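Local atomic coordinates of basic membrane lipoprotein (Brucella melitensis biovar Abortus, PDB entry 3S99), a protein that binds adenine and probably other purines such as guanine, and may deliver them to an ABC-type uptake system. Residues A[31-36]-A[48-53]; A[55-60]-A[261-266]; A[165-170]-A[348-353]; A[220-225]-A[237-242]; A[326-331]-A[341-346]. All blocks are in the same frame, centred on the assembly; numbering follows the deposited sequence.

Interaction 1: residues A[31-36]-A[48-53]; sequences FIYIGP and QARKEL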
# COMPACT_ATOMS: atom_id res chain seq x y z
N PHE A 31 -12.68 13.94 -1.16
CA PHE A 31 -11.58 13.03 -1.41
C PHE A 31 -10.68 13.62 -2.49
O PHE A 31 -11.18 14.17 -3.51
CB PHE A 31 -12.07 11.65 -1.88
CG PHE A 31 -12.86 10.91 -0.86
CD1 PHE A 31 -12.25 9.92 -0.07
CD2 PHE A 31 -14.20 11.22 -0.65
CE1 PHE A 31 -12.97 9.25 0.91
CE2 PHE A 31 -14.94 10.54 0.32
CZ PHE A 31 -14.31 9.55 1.09
N ILE A 32 -9.37 13.54 -2.26
CA ILE A 32 -8.36 13.89 -3.25
C ILE A 32 -7.58 12.62 -3.63
O ILE A 32 -6.99 11.98 -2.75
CB ILE A 32 -7.37 14.90 -2.65
CG1 ILE A 32 -8.11 16.17 -2.18
CG2 ILE A 32 -6.32 15.27 -3.70
CD1 ILE A 32 -8.76 16.95 -3.31
N TYR A 33 -7.57 12.27 -4.93
CA TYR A 33 -6.87 11.08 -5.39
C TYR A 33 -5.65 11.50 -6.25
O TYR A 33 -5.73 12.42 -7.03
CB TYR A 33 -7.76 10.19 -6.25
CG TYR A 33 -9.07 9.73 -5.64
CD1 TYR A 33 -9.18 9.40 -4.28
CD2 TYR A 33 -10.18 9.55 -6.44
CE1 TYR A 33 -10.39 8.96 -3.74
CE2 TYR A 33 -11.41 9.10 -5.89
CZ TYR A 33 -11.48 8.80 -4.55
OH TYR A 33 -12.66 8.37 -4.03
N ILE A 34 -4.55 10.77 -6.12
CA ILE A 34 -3.35 11.00 -6.91
C ILE A 34 -3.51 10.39 -8.33
O ILE A 34 -2.85 10.82 -9.26
CB ILE A 34 -2.11 10.43 -6.18
CG1 ILE A 34 -0.80 10.83 -6.88
CG2 ILE A 34 -2.19 8.89 -6.08
CD1 ILE A 34 -0.20 12.08 -6.39
N GLY A 35 -4.40 9.42 -8.48
CA GLY A 35 -4.71 8.87 -9.80
C GLY A 35 -6.21 8.82 -10.08
O GLY A 35 -7.01 9.50 -9.39
N PRO A 36 -6.61 8.03 -11.08
CA PRO A 36 -8.00 7.83 -11.40
C PRO A 36 -8.53 6.55 -10.79
O PRO A 36 -7.79 5.60 -10.69
CB PRO A 36 -7.99 7.71 -12.94
CG PRO A 36 -6.68 7.20 -13.28
CD PRO A 36 -5.76 7.38 -12.10
N GLN A 48 -13.68 2.85 -4.12
CA GLN A 48 -14.63 1.80 -3.72
C GLN A 48 -14.99 1.96 -2.25
O GLN A 48 -16.08 1.64 -1.84
CB GLN A 48 -14.08 0.39 -4.00
CG GLN A 48 -13.90 0.10 -5.47
CD GLN A 48 -15.22 -0.12 -6.15
OE1 GLN A 48 -15.73 0.76 -6.84
NE2 GLN A 48 -15.79 -1.28 -5.95
N ALA A 49 -14.05 2.47 -1.45
CA ALA A 49 -14.29 2.75 -0.02
C ALA A 49 -15.16 4.00 0.13
O ALA A 49 -16.06 4.07 1.00
CB ALA A 49 -12.95 2.88 0.72
N ARG A 50 -14.97 4.99 -0.74
CA ARG A 50 -15.91 6.11 -0.78
C ARG A 50 -17.34 5.59 -1.03
O ARG A 50 -18.27 6.01 -0.36
CB ARG A 50 -15.55 7.11 -1.86
CG ARG A 50 -16.41 8.34 -1.90
CD ARG A 50 -16.10 9.23 -3.14
NE ARG A 50 -16.29 8.48 -4.39
CZ ARG A 50 -17.46 8.17 -4.94
NH1 ARG A 50 -18.62 8.56 -4.39
NH2 ARG A 50 -17.49 7.46 -6.06
N LYS A 51 -17.48 4.70 -2.00
CA LYS A 51 -18.79 4.10 -2.31
C LYS A 51 -19.40 3.31 -1.15
O LYS A 51 -20.61 3.35 -0.95
CB LYS A 51 -18.69 3.23 -3.54
CG LYS A 51 -18.48 4.03 -4.82
CD LYS A 51 -18.27 3.07 -6.01
CE LYS A 51 -18.32 3.79 -7.35
NZ LYS A 51 -17.93 2.82 -8.41
N GLU A 52 -18.56 2.62 -0.38
CA GLU A 52 -18.99 1.93 0.84
C GLU A 52 -19.54 2.93 1.86
O GLU A 52 -20.60 2.72 2.46
CB GLU A 52 -17.86 1.10 1.43
CG GLU A 52 -17.57 -0.12 0.58
CD GLU A 52 -16.33 -0.92 0.98
OE1 GLU A 52 -15.71 -0.67 2.01
OE2 GLU A 52 -15.99 -1.86 0.23
N LEU A 53 -18.84 4.05 2.00
CA LEU A 53 -19.33 5.13 2.85
C LEU A 53 -20.72 5.60 2.40
O LEU A 53 -21.63 5.73 3.23
CB LEU A 53 -18.35 6.30 2.81
CG LEU A 53 -18.75 7.61 3.47
CD1 LEU A 53 -19.02 7.38 4.97
CD2 LEU A 53 -17.65 8.69 3.20

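Interaction 2: residues A[55-60]-A[261-266]; sequences EALGDK and DRAKAV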
# COMPACT_ATOMS: atom_id res chain seq x y z
N GLU A 55 -22.99 4.08 0.67
CA GLU A 55 -23.96 3.03 0.89
C GLU A 55 -24.35 2.94 2.37
O GLU A 55 -25.53 2.78 2.66
CB GLU A 55 -23.44 1.68 0.40
CG GLU A 55 -24.40 0.50 0.60
CD GLU A 55 -25.71 0.67 -0.13
OE1 GLU A 55 -25.69 1.22 -1.27
OE2 GLU A 55 -26.76 0.25 0.42
N ALA A 56 -23.40 3.07 3.29
CA ALA A 56 -23.70 2.99 4.73
C ALA A 56 -24.32 4.27 5.28
O ALA A 56 -25.20 4.22 6.13
CB ALA A 56 -22.42 2.63 5.52
N LEU A 57 -23.86 5.44 4.82
CA LEU A 57 -24.35 6.71 5.38
C LEU A 57 -24.85 7.67 4.31
O LEU A 57 -24.77 8.90 4.48
CB LEU A 57 -23.26 7.39 6.21
CG LEU A 57 -22.66 6.52 7.32
CD1 LEU A 57 -21.39 7.18 7.85
CD2 LEU A 57 -23.69 6.32 8.43
N GLY A 58 -25.40 7.13 3.23
CA GLY A 58 -25.88 7.93 2.11
C GLY A 58 -26.90 9.00 2.44
O GLY A 58 -26.87 10.08 1.85
N ASP A 59 -27.81 8.70 3.36
CA ASP A 59 -28.82 9.66 3.76
C ASP A 59 -28.25 10.85 4.53
O ASP A 59 -28.84 11.92 4.54
CB ASP A 59 -29.93 8.98 4.60
N LYS A 60 -27.11 10.66 5.19
CA LYS A 60 -26.55 11.70 6.03
C LYS A 60 -25.21 12.29 5.47
O LYS A 60 -24.74 13.31 5.93
CB LYS A 60 -26.38 11.15 7.46
N ASP A 261 -16.32 5.00 9.99
CA ASP A 261 -16.15 5.35 11.42
C ASP A 261 -15.85 6.85 11.61
O ASP A 261 -16.48 7.52 12.41
CB ASP A 261 -15.04 4.49 12.06
CG ASP A 261 -14.78 4.88 13.52
OD1 ASP A 261 -15.67 4.68 14.35
OD2 ASP A 261 -13.68 5.42 13.82
N ARG A 262 -14.93 7.38 10.82
CA ARG A 262 -14.55 8.79 10.90
C ARG A 262 -15.65 9.73 10.46
O ARG A 262 -15.80 10.78 11.06
CB ARG A 262 -13.27 9.04 10.08
CG ARG A 262 -12.11 8.15 10.47
CD ARG A 262 -11.80 8.18 11.99
NE ARG A 262 -11.08 9.41 12.38
CZ ARG A 262 -11.00 9.87 13.61
NH1 ARG A 262 -11.62 9.25 14.59
NH2 ARG A 262 -10.28 10.96 13.87
N ALA A 263 -16.44 9.36 9.44
CA ALA A 263 -17.60 10.17 9.04
C ALA A 263 -18.65 10.19 10.14
O ALA A 263 -19.21 11.26 10.46
CB ALA A 263 -18.20 9.67 7.72
N LYS A 264 -18.88 9.02 10.75
CA LYS A 264 -19.78 8.92 11.91
C LYS A 264 -19.30 9.81 13.07
O LYS A 264 -20.10 10.49 13.71
CB LYS A 264 -19.84 7.48 12.40
CG LYS A 264 -20.82 6.58 11.64
CD LYS A 264 -20.68 5.13 12.10
CE LYS A 264 -21.64 4.22 11.35
NZ LYS A 264 -21.69 2.89 11.98
N ALA A 265 -17.98 9.83 13.29
CA ALA A 265 -17.38 10.63 14.35
C ALA A 265 -17.58 12.13 14.07
O ALA A 265 -17.81 12.89 14.99
CB ALA A 265 -15.89 10.28 14.54
N VAL A 266 -17.52 12.55 12.81
CA VAL A 266 -17.82 13.93 12.47
C VAL A 266 -19.32 14.25 12.70
O VAL A 266 -19.65 15.22 13.37
CB VAL A 266 -17.40 14.25 11.05
CG1 VAL A 266 -17.96 15.58 10.59
CG2 VAL A 266 -15.86 14.23 10.95

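Interaction 3: residues A[165-170]-A[348-353]; sequences QGINSF and AGVDDK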
# COMPACT_ATOMS: atom_id res chain seq x y z
N GLN A 165 10.25 -0.44 3.09
CA GLN A 165 9.64 -1.45 3.95
C GLN A 165 9.10 -2.64 3.15
O GLN A 165 9.31 -3.79 3.52
CB GLN A 165 8.47 -0.87 4.73
CG GLN A 165 8.80 0.21 5.80
CD GLN A 165 7.48 0.88 6.25
OE1 GLN A 165 6.42 0.27 6.12
NE2 GLN A 165 7.55 2.14 6.71
N GLY A 166 8.37 -2.36 2.08
CA GLY A 166 7.68 -3.38 1.30
C GLY A 166 8.63 -4.31 0.57
O GLY A 166 8.44 -5.53 0.57
N ILE A 167 9.68 -3.73 0.00
CA ILE A 167 10.72 -4.50 -0.65
C ILE A 167 11.41 -5.39 0.39
O ILE A 167 11.59 -6.60 0.17
CB ILE A 167 11.73 -3.57 -1.34
CG1 ILE A 167 11.08 -2.83 -2.52
CG2 ILE A 167 12.96 -4.36 -1.82
CD1 ILE A 167 11.95 -1.67 -3.15
N ASN A 168 11.76 -4.80 1.53
CA ASN A 168 12.47 -5.54 2.57
C ASN A 168 11.63 -6.66 3.13
O ASN A 168 12.13 -7.77 3.29
CB ASN A 168 12.91 -4.63 3.69
CG ASN A 168 14.13 -3.81 3.32
OD1 ASN A 168 14.95 -4.24 2.52
ND2 ASN A 168 14.26 -2.62 3.93
N SER A 169 10.36 -6.37 3.43
CA SER A 169 9.47 -7.40 3.93
C SER A 169 9.25 -8.56 2.96
O SER A 169 9.25 -9.73 3.36
CB SER A 169 8.13 -6.81 4.31
OG SER A 169 7.36 -7.79 4.95
N PHE A 170 9.05 -8.23 1.69
CA PHE A 170 8.92 -9.22 0.63
C PHE A 170 10.12 -10.17 0.57
O PHE A 170 9.97 -11.40 0.52
CB PHE A 170 8.68 -8.50 -0.70
CG PHE A 170 8.54 -9.43 -1.88
CD1 PHE A 170 7.37 -10.12 -2.09
CD2 PHE A 170 9.57 -9.55 -2.80
CE1 PHE A 170 7.24 -10.96 -3.19
CE2 PHE A 170 9.44 -10.41 -3.90
CZ PHE A 170 8.28 -11.09 -4.10
N ALA A 348 19.90 -7.55 3.79
CA ALA A 348 20.82 -8.42 3.02
C ALA A 348 20.04 -9.22 1.99
O ALA A 348 18.94 -9.76 2.28
CB ALA A 348 21.59 -9.38 3.95
N GLY A 349 20.60 -9.27 0.79
CA GLY A 349 20.04 -10.04 -0.33
C GLY A 349 19.45 -9.19 -1.44
O GLY A 349 19.27 -9.69 -2.57
N VAL A 350 19.14 -7.94 -1.14
CA VAL A 350 18.62 -7.03 -2.14
C VAL A 350 19.82 -6.48 -2.93
O VAL A 350 20.88 -6.17 -2.36
CB VAL A 350 17.78 -5.88 -1.51
CG1 VAL A 350 17.23 -4.94 -2.61
CG2 VAL A 350 16.61 -6.44 -0.64
N ASP A 351 19.65 -6.35 -4.24
CA ASP A 351 20.76 -5.93 -5.10
C ASP A 351 20.69 -4.44 -5.51
O ASP A 351 21.67 -3.86 -5.94
CB ASP A 351 20.85 -6.89 -6.29
CG ASP A 351 21.15 -8.32 -5.84
OD1 ASP A 351 22.08 -8.50 -5.02
OD2 ASP A 351 20.44 -9.27 -6.28
N ASP A 352 19.53 -3.83 -5.33
CA ASP A 352 19.29 -2.45 -5.75
C ASP A 352 20.11 -1.40 -4.93
O ASP A 352 20.48 -1.63 -3.78
CB ASP A 352 17.80 -2.17 -5.66
CG ASP A 352 17.39 -0.86 -6.32
OD1 ASP A 352 17.94 -0.52 -7.39
OD2 ASP A 352 16.50 -0.19 -5.79
N LYS A 353 20.44 -0.28 -5.57
CA LYS A 353 21.08 0.84 -4.86
C LYS A 353 19.97 1.81 -4.56
O LYS A 353 19.26 2.24 -5.48
CB LYS A 353 22.15 1.54 -5.71

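Interaction 4: residues A[220-225]-A[237-242]; sequences AAIQVA and SDMIKF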
# COMPACT_ATOMS: atom_id res chain seq x y z
N ALA A 220 -1.49 -2.04 -15.02
CA ALA A 220 -0.68 -2.17 -16.27
C ALA A 220 0.29 -3.36 -16.22
O ALA A 220 0.31 -4.18 -17.15
CB ALA A 220 0.08 -0.90 -16.55
N ALA A 221 1.06 -3.49 -15.15
CA ALA A 221 2.07 -4.57 -15.06
C ALA A 221 1.45 -5.96 -14.98
O ALA A 221 1.96 -6.89 -15.61
CB ALA A 221 3.04 -4.36 -13.91
N ILE A 222 0.35 -6.11 -14.23
CA ILE A 222 -0.25 -7.43 -14.09
C ILE A 222 -0.87 -7.95 -15.37
O ILE A 222 -0.87 -9.15 -15.58
CB ILE A 222 -1.30 -7.51 -12.92
CG1 ILE A 222 -1.38 -8.96 -12.42
CG2 ILE A 222 -2.65 -6.95 -13.33
CD1 ILE A 222 -2.20 -9.17 -11.16
N GLN A 223 -1.38 -7.06 -16.21
CA GLN A 223 -1.88 -7.47 -17.52
C GLN A 223 -0.71 -7.86 -18.41
O GLN A 223 -0.83 -8.82 -19.17
CB GLN A 223 -2.71 -6.36 -18.20
CG GLN A 223 -4.07 -6.09 -17.52
CD GLN A 223 -4.89 -5.02 -18.24
OE1 GLN A 223 -4.95 -3.86 -17.80
NE2 GLN A 223 -5.51 -5.39 -19.34
N VAL A 224 0.40 -7.12 -18.34
CA VAL A 224 1.58 -7.52 -19.12
C VAL A 224 2.02 -8.92 -18.68
O VAL A 224 2.24 -9.81 -19.52
CB VAL A 224 2.77 -6.57 -18.93
CG1 VAL A 224 4.03 -7.20 -19.48
CG2 VAL A 224 2.49 -5.17 -19.59
N ALA A 225 2.14 -9.11 -17.37
CA ALA A 225 2.52 -10.42 -16.83
C ALA A 225 1.53 -11.48 -17.32
O ALA A 225 1.94 -12.55 -17.77
CB ALA A 225 2.59 -10.38 -15.30
N SER A 237 -5.82 -3.47 -4.63
CA SER A 237 -7.07 -4.12 -4.98
C SER A 237 -6.83 -5.55 -5.38
O SER A 237 -5.74 -5.89 -5.85
CB SER A 237 -7.69 -3.42 -6.20
OG SER A 237 -9.07 -3.77 -6.28
N ASP A 238 -7.87 -6.38 -5.26
CA ASP A 238 -7.83 -7.72 -5.85
C ASP A 238 -7.94 -7.54 -7.36
O ASP A 238 -8.98 -7.16 -7.85
CB ASP A 238 -8.95 -8.62 -5.30
CG ASP A 238 -8.88 -10.05 -5.85
OD1 ASP A 238 -8.03 -10.31 -6.74
OD2 ASP A 238 -9.68 -10.91 -5.39
N MET A 239 -6.84 -7.82 -8.09
CA MET A 239 -6.76 -7.61 -9.54
C MET A 239 -6.97 -8.87 -10.35
O MET A 239 -6.56 -8.94 -11.52
CB MET A 239 -5.41 -7.00 -9.92
CG MET A 239 -5.15 -5.64 -9.31
SD MET A 239 -3.49 -5.01 -9.75
CE MET A 239 -3.74 -3.28 -9.33
N ILE A 240 -7.62 -9.86 -9.74
CA ILE A 240 -7.83 -11.16 -10.37
C ILE A 240 -8.48 -11.05 -11.76
O ILE A 240 -8.06 -11.76 -12.68
CB ILE A 240 -8.67 -12.11 -9.46
CG1 ILE A 240 -8.70 -13.56 -9.99
CG2 ILE A 240 -10.11 -11.57 -9.28
CD1 ILE A 240 -7.41 -14.33 -9.86
N LYS A 241 -9.47 -10.15 -11.92
CA LYS A 241 -10.19 -10.04 -13.20
C LYS A 241 -9.26 -9.68 -14.36
O LYS A 241 -9.53 -10.05 -15.50
CB LYS A 241 -11.35 -9.02 -13.14
N PHE A 242 -8.14 -9.01 -14.06
CA PHE A 242 -7.15 -8.64 -15.08
C PHE A 242 -6.07 -9.71 -15.30
O PHE A 242 -5.21 -9.56 -16.17
CB PHE A 242 -6.51 -7.30 -14.69
CG PHE A 242 -7.49 -6.18 -14.62
CD1 PHE A 242 -7.83 -5.47 -15.76
CD2 PHE A 242 -8.11 -5.87 -13.43
CE1 PHE A 242 -8.74 -4.44 -15.69
CE2 PHE A 242 -9.02 -4.85 -13.35
CZ PHE A 242 -9.34 -4.14 -14.47

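Interaction 5: residues A[326-331]-A[341-346]; sequences SEWLKA and LGMNFY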
# COMPACT_ATOMS: atom_id res chain seq x y z
N SER A 326 26.24 -5.02 7.86
CA SER A 326 26.08 -4.74 9.30
C SER A 326 24.80 -5.39 9.85
O SER A 326 23.82 -5.57 9.11
CB SER A 326 26.05 -3.24 9.56
OG SER A 326 25.14 -2.59 8.71
N GLU A 327 24.81 -5.76 11.13
CA GLU A 327 23.60 -6.31 11.77
C GLU A 327 22.55 -5.19 11.92
O GLU A 327 22.89 -4.02 12.15
CB GLU A 327 23.93 -6.94 13.14
CG GLU A 327 22.83 -7.84 13.74
CD GLU A 327 23.04 -8.15 15.24
OE1 GLU A 327 23.17 -7.18 16.02
OE2 GLU A 327 23.07 -9.35 15.64
N TRP A 328 21.28 -5.53 11.72
CA TRP A 328 20.21 -4.59 12.04
C TRP A 328 19.54 -5.05 13.31
O TRP A 328 19.56 -4.34 14.30
CB TRP A 328 19.21 -4.40 10.89
CG TRP A 328 18.00 -3.64 11.28
CD1 TRP A 328 17.91 -2.69 12.26
CD2 TRP A 328 16.68 -3.75 10.70
NE1 TRP A 328 16.62 -2.21 12.33
CE2 TRP A 328 15.85 -2.85 11.39
CE3 TRP A 328 16.13 -4.52 9.68
CZ2 TRP A 328 14.50 -2.69 11.08
CZ3 TRP A 328 14.80 -4.38 9.38
CH2 TRP A 328 13.99 -3.47 10.08
N LEU A 329 18.97 -6.25 13.29
CA LEU A 329 18.21 -6.74 14.42
C LEU A 329 18.79 -8.04 14.94
O LEU A 329 19.12 -8.94 14.15
CB LEU A 329 16.73 -6.94 14.05
CG LEU A 329 15.97 -5.68 13.64
CD1 LEU A 329 14.64 -6.03 12.97
CD2 LEU A 329 15.78 -4.75 14.84
N LYS A 330 18.87 -8.14 16.27
CA LYS A 330 19.39 -9.33 16.94
C LYS A 330 18.33 -10.42 16.87
O LYS A 330 17.16 -10.13 16.71
CB LYS A 330 19.72 -9.01 18.42
N ALA A 331 18.76 -11.67 17.02
CA ALA A 331 17.85 -12.81 17.14
C ALA A 331 16.65 -12.48 18.01
O ALA A 331 16.81 -12.05 19.17
CB ALA A 331 18.60 -14.04 17.69
N LEU A 341 9.49 3.77 9.85
CA LEU A 341 8.83 4.94 9.26
C LEU A 341 9.83 5.83 8.55
O LEU A 341 9.47 6.63 7.67
CB LEU A 341 8.08 5.74 10.34
CG LEU A 341 6.71 5.20 10.76
CD1 LEU A 341 6.07 6.14 11.77
CD2 LEU A 341 5.78 5.05 9.55
N GLY A 342 11.09 5.70 8.94
CA GLY A 342 12.17 6.38 8.24
C GLY A 342 13.04 5.45 7.42
O GLY A 342 14.11 5.87 7.00
N MET A 343 12.60 4.21 7.18
CA MET A 343 13.46 3.17 6.58
C MET A 343 14.08 3.60 5.25
O MET A 343 13.37 3.90 4.28
CB MET A 343 12.69 1.85 6.38
CG MET A 343 13.58 0.61 6.17
SD MET A 343 12.54 -0.85 6.14
CE MET A 343 13.41 -1.93 7.26
N ASN A 344 15.41 3.63 5.23
CA ASN A 344 16.16 4.08 4.05
C ASN A 344 17.37 3.17 3.75
O ASN A 344 18.39 3.62 3.24
CB ASN A 344 16.57 5.55 4.22
CG ASN A 344 17.52 5.75 5.38
OD1 ASN A 344 17.86 4.81 6.12
ND2 ASN A 344 17.98 6.99 5.56
N PHE A 345 17.23 1.89 4.07
CA PHE A 345 18.24 0.89 3.79
C PHE A 345 17.54 -0.41 3.41
O PHE A 345 16.37 -0.62 3.75
CB PHE A 345 19.11 0.65 5.02
CG PHE A 345 18.34 0.20 6.22
CD1 PHE A 345 17.82 1.13 7.12
CD2 PHE A 345 18.12 -1.17 6.45
CE1 PHE A 345 17.09 0.71 8.21
CE2 PHE A 345 17.40 -1.59 7.56
CZ PHE A 345 16.89 -0.65 8.44
N TYR A 346 18.26 -1.26 2.68
CA TYR A 346 17.75 -2.57 2.31
C TYR A 346 18.29 -3.61 3.26
O TYR A 346 19.33 -3.41 3.86
CB TYR A 346 18.16 -2.96 0.89
CG TYR A 346 17.38 -2.29 -0.21
CD1 TYR A 346 15.98 -2.31 -0.23
CD2 TYR A 346 18.04 -1.68 -1.26
CE1 TYR A 346 15.28 -1.71 -1.26
CE2 TYR A 346 17.35 -1.10 -2.30
CZ TYR A 346 15.97 -1.12 -2.30
OH TYR A 346 15.29 -0.53 -3.36

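Interaction 1: residues A[31-36]-A[48-53]
The aliphatic part of R50 lies across the phenyl ring of F31. R50 CB sits over one face of that ring, 4.2 Å from its centroid and 17° off the normal, which makes a CH-pi contact. CG comes down nearer the rim, 3.5 Å from F31 CE2. They cross obliquely. CB, CG and CD supply the atoms near the ring; the guanidinium plane stands 77° from it. L53 meets the same ring at its edge, where its CD2 is 4.0 Å from F31 CZ. Y33 crosses R50 at about a right angle. Its OH lies at the edge of the guanidinium, 3.6 Å from R50 NE. R50 leaves the helix with CG anti to the backbone N (chi1 -176°) and bends at chi3, which turns the head group beside the tyrosine hydroxyl. Both polar ends share D47: Y33 OH hydrogen-bonds to its OD1, and R50 NE forms a salt bridge with the same atom. The contact packs helix 42-57 against strand 27-32, the start of a beta-alpha-beta unit. Its chemistry is split: apolar packing on F31, and a carboxylate that probably offsets the arginine charge.

Interaction 2: residues A[55-60]-A[261-266]
L57 overlaps A263 and the aliphatic chain of K264, and its two methyls divide the work. CD1 fits between the two residues, 4.0 Å from A263 CB and 3.9 Å from K264 CG. CD2 reaches further along the lysine and lies 4.1 Å from K264 CE. The leucine and lysine side chains cross at about a right angle. L57 has its CG anti to the carbonyl carbon (chi1 -55°), and its branched end then extends toward helix 256-268. K264 is extended beyond CG, so its methylenes form a straight rod along which the leucine methyls can rest. Its amino group is carried past the apolar patch, as suits an exposed lysine. The contact is small: about 120 Å² is buried in all, and the nearest CA atoms, those of L57 and K264, are 8.3 Å apart. It is purely van der Waals packing. A263 forms the buried side of the patch and K264 the outer side. The site lies away from the adenine pocket.

R262, on another side of helix 256-268, forms a salt bridge with E114 of strand 112-116. Here the C-terminal end of helix 42-57 meets the middle of helix 256-268. I260, one turn before K264, also receives A56 and L57. A263 turns in addition to L89 of strand 89-92, in the parallel sheet.

Interaction 3: residues A[165-170]-A[348-353]
Helix residues 165-170 face an irregular stretch, 348-353, and the backbones come nearest at N168 and V350, whose CA atoms are 7.9 Å apart. Some 95 Å² is buried between the two segments. V350 CG2 is the meeting point. It lies 4.4 Å from I167 CG2, a loose apolar contact, and 4.2 Å from N168 OD1. The methyl is placed there by the valine torsion: CG1 is anti to the backbone N (chi1 -180°), which leaves CG2 anti to the carbonyl carbon and facing the helix. I167 directs its CB toward the loop. N168 does not, but its amide end swings nearer, and the asparagine and valine side chains cross at about a right angle.

The N168 amide is not held by V350. Its OD1 accepts from the backbone N of V347, and its ND2 donates to the carbonyl O of F345. This buried amide is therefore engaged at both ends by the chain just before 348-353, and V350 packs beside an oxygen that already has a partner.

The contact lays the C-terminal tail on helix 161-175. I167 continues inward to Y154 of strand 151-156 and W187 of strand 182-187. W187 also donates from NE1 to D352 OD2, so the tail reaches the edge strand of the mixed sheet as well as the helix.

Interaction 4: residues A[220-225]-A[237-242]
The F242 ring and the Q223 amide are the flat groups here, and they meet obliquely, with their planes 50° apart. Q223 CD and OE1 both approach F242 CD1, the former at 3.9 Å. The backbone O of M239 lies at the edge of the F242 ring, in its plane. F40 also meets this ring, with planes at about 50°. The glutamine does not point its CB at the loop, but its chain is extended beyond CG, which brings the amide up to the ring. Its CG also packs on the stem of the phenylalanine, 3.9 Å from F242 CB.

Deeper in, I222 carries the apolar part. Its two branches go to different partners: CD1 reaches M239 CB at 4.1 Å, while CG2 reaches F242 CB, also at 4.1 Å, and M239 SD at 4.2 Å. CG1 is roughly anti to the backbone N (chi1 -154°) and the chain runs on extended, carrying CD1 to M239. I222 and F242 cross at about a right angle.

D238 OD1 accepts from I240 N at 3.1 Å, forming an Asx turn, and the donor comes from above the carboxylate plane. Q247 also bonds to D238 OD1 and to M239 N. The M239 side chain lies about 7 Å from those of the adenine-binding D217 and W42, so the packed loop borders the pocket.

Helix 220-227 and the loop after strand 231-236 are thus joined by van der Waals packing that buries about 218 Å². Polar bonds probably help fix the shape of the loop, and apolar side chains make the joint.

Interaction 5: residues A[326-331]-A[341-346]
W328 has the largest share of the buried surface, followed by F345 and then M343. F345 meets W328 as a T-shaped pair: the edge of the phenyl ring points at the face of the indole. The centroid of the six-membered ring of W328 is 5.1 Å from that of F345, and the planes stand at 79°. F345 CZ lies over the centre of the indole, 3.8 Å from W328 CE2. L329 CG covers the opposite face, so the indole is sandwiched. F345 has chi1 59°, with CG between the backbone N and the carbonyl carbon, which carries the ring over to the tryptophan.

M343 comes to the outer rim of the six-membered ring. Its CE is 3.3 Å from W328 CH2 and 3.5 Å from CZ3, a tight approach made neither squarely over the face nor at the edge. The methionine and tryptophan side chains cross at about a right angle. M343 CG rests over one face of F345, so the three side chains form one cluster.

W328 and L329 both face I320 in a classic beta bulge of the two-stranded sheet 320-321 and 327-329. The indole also touches T339 and L340 of helix 337-341. M343 reaches V164 on helix 161-175, and F345 makes a cation-pi contact with K322. The cluster therefore sits between the small sheet, helix 337-341 and helix 161-175.

How the interactions relate
From the N terminus, interaction 1 closes a short loop within the first beta-alpha-beta unit. Interaction 2 then starts at the end of the same helix 42-57 and closes a long loop of 200 residues on helix 256-268. The two touch through L53 and A263. Interaction 3 opens inside that loop and closes near the C terminus, so interactions 2 and 3 cross along the chain. The short loop of interaction 4 falls within both. Interaction 5 lies within interaction 3 alone and touches it, for example through D352 OD2 and Y346 OH. Interactions 1 and 2 lie in the lobe of the parallel sheet, and 3, 4 and 5 in that of the mixed sheet, consistent with a two-lobed periplasmic binding protein fold.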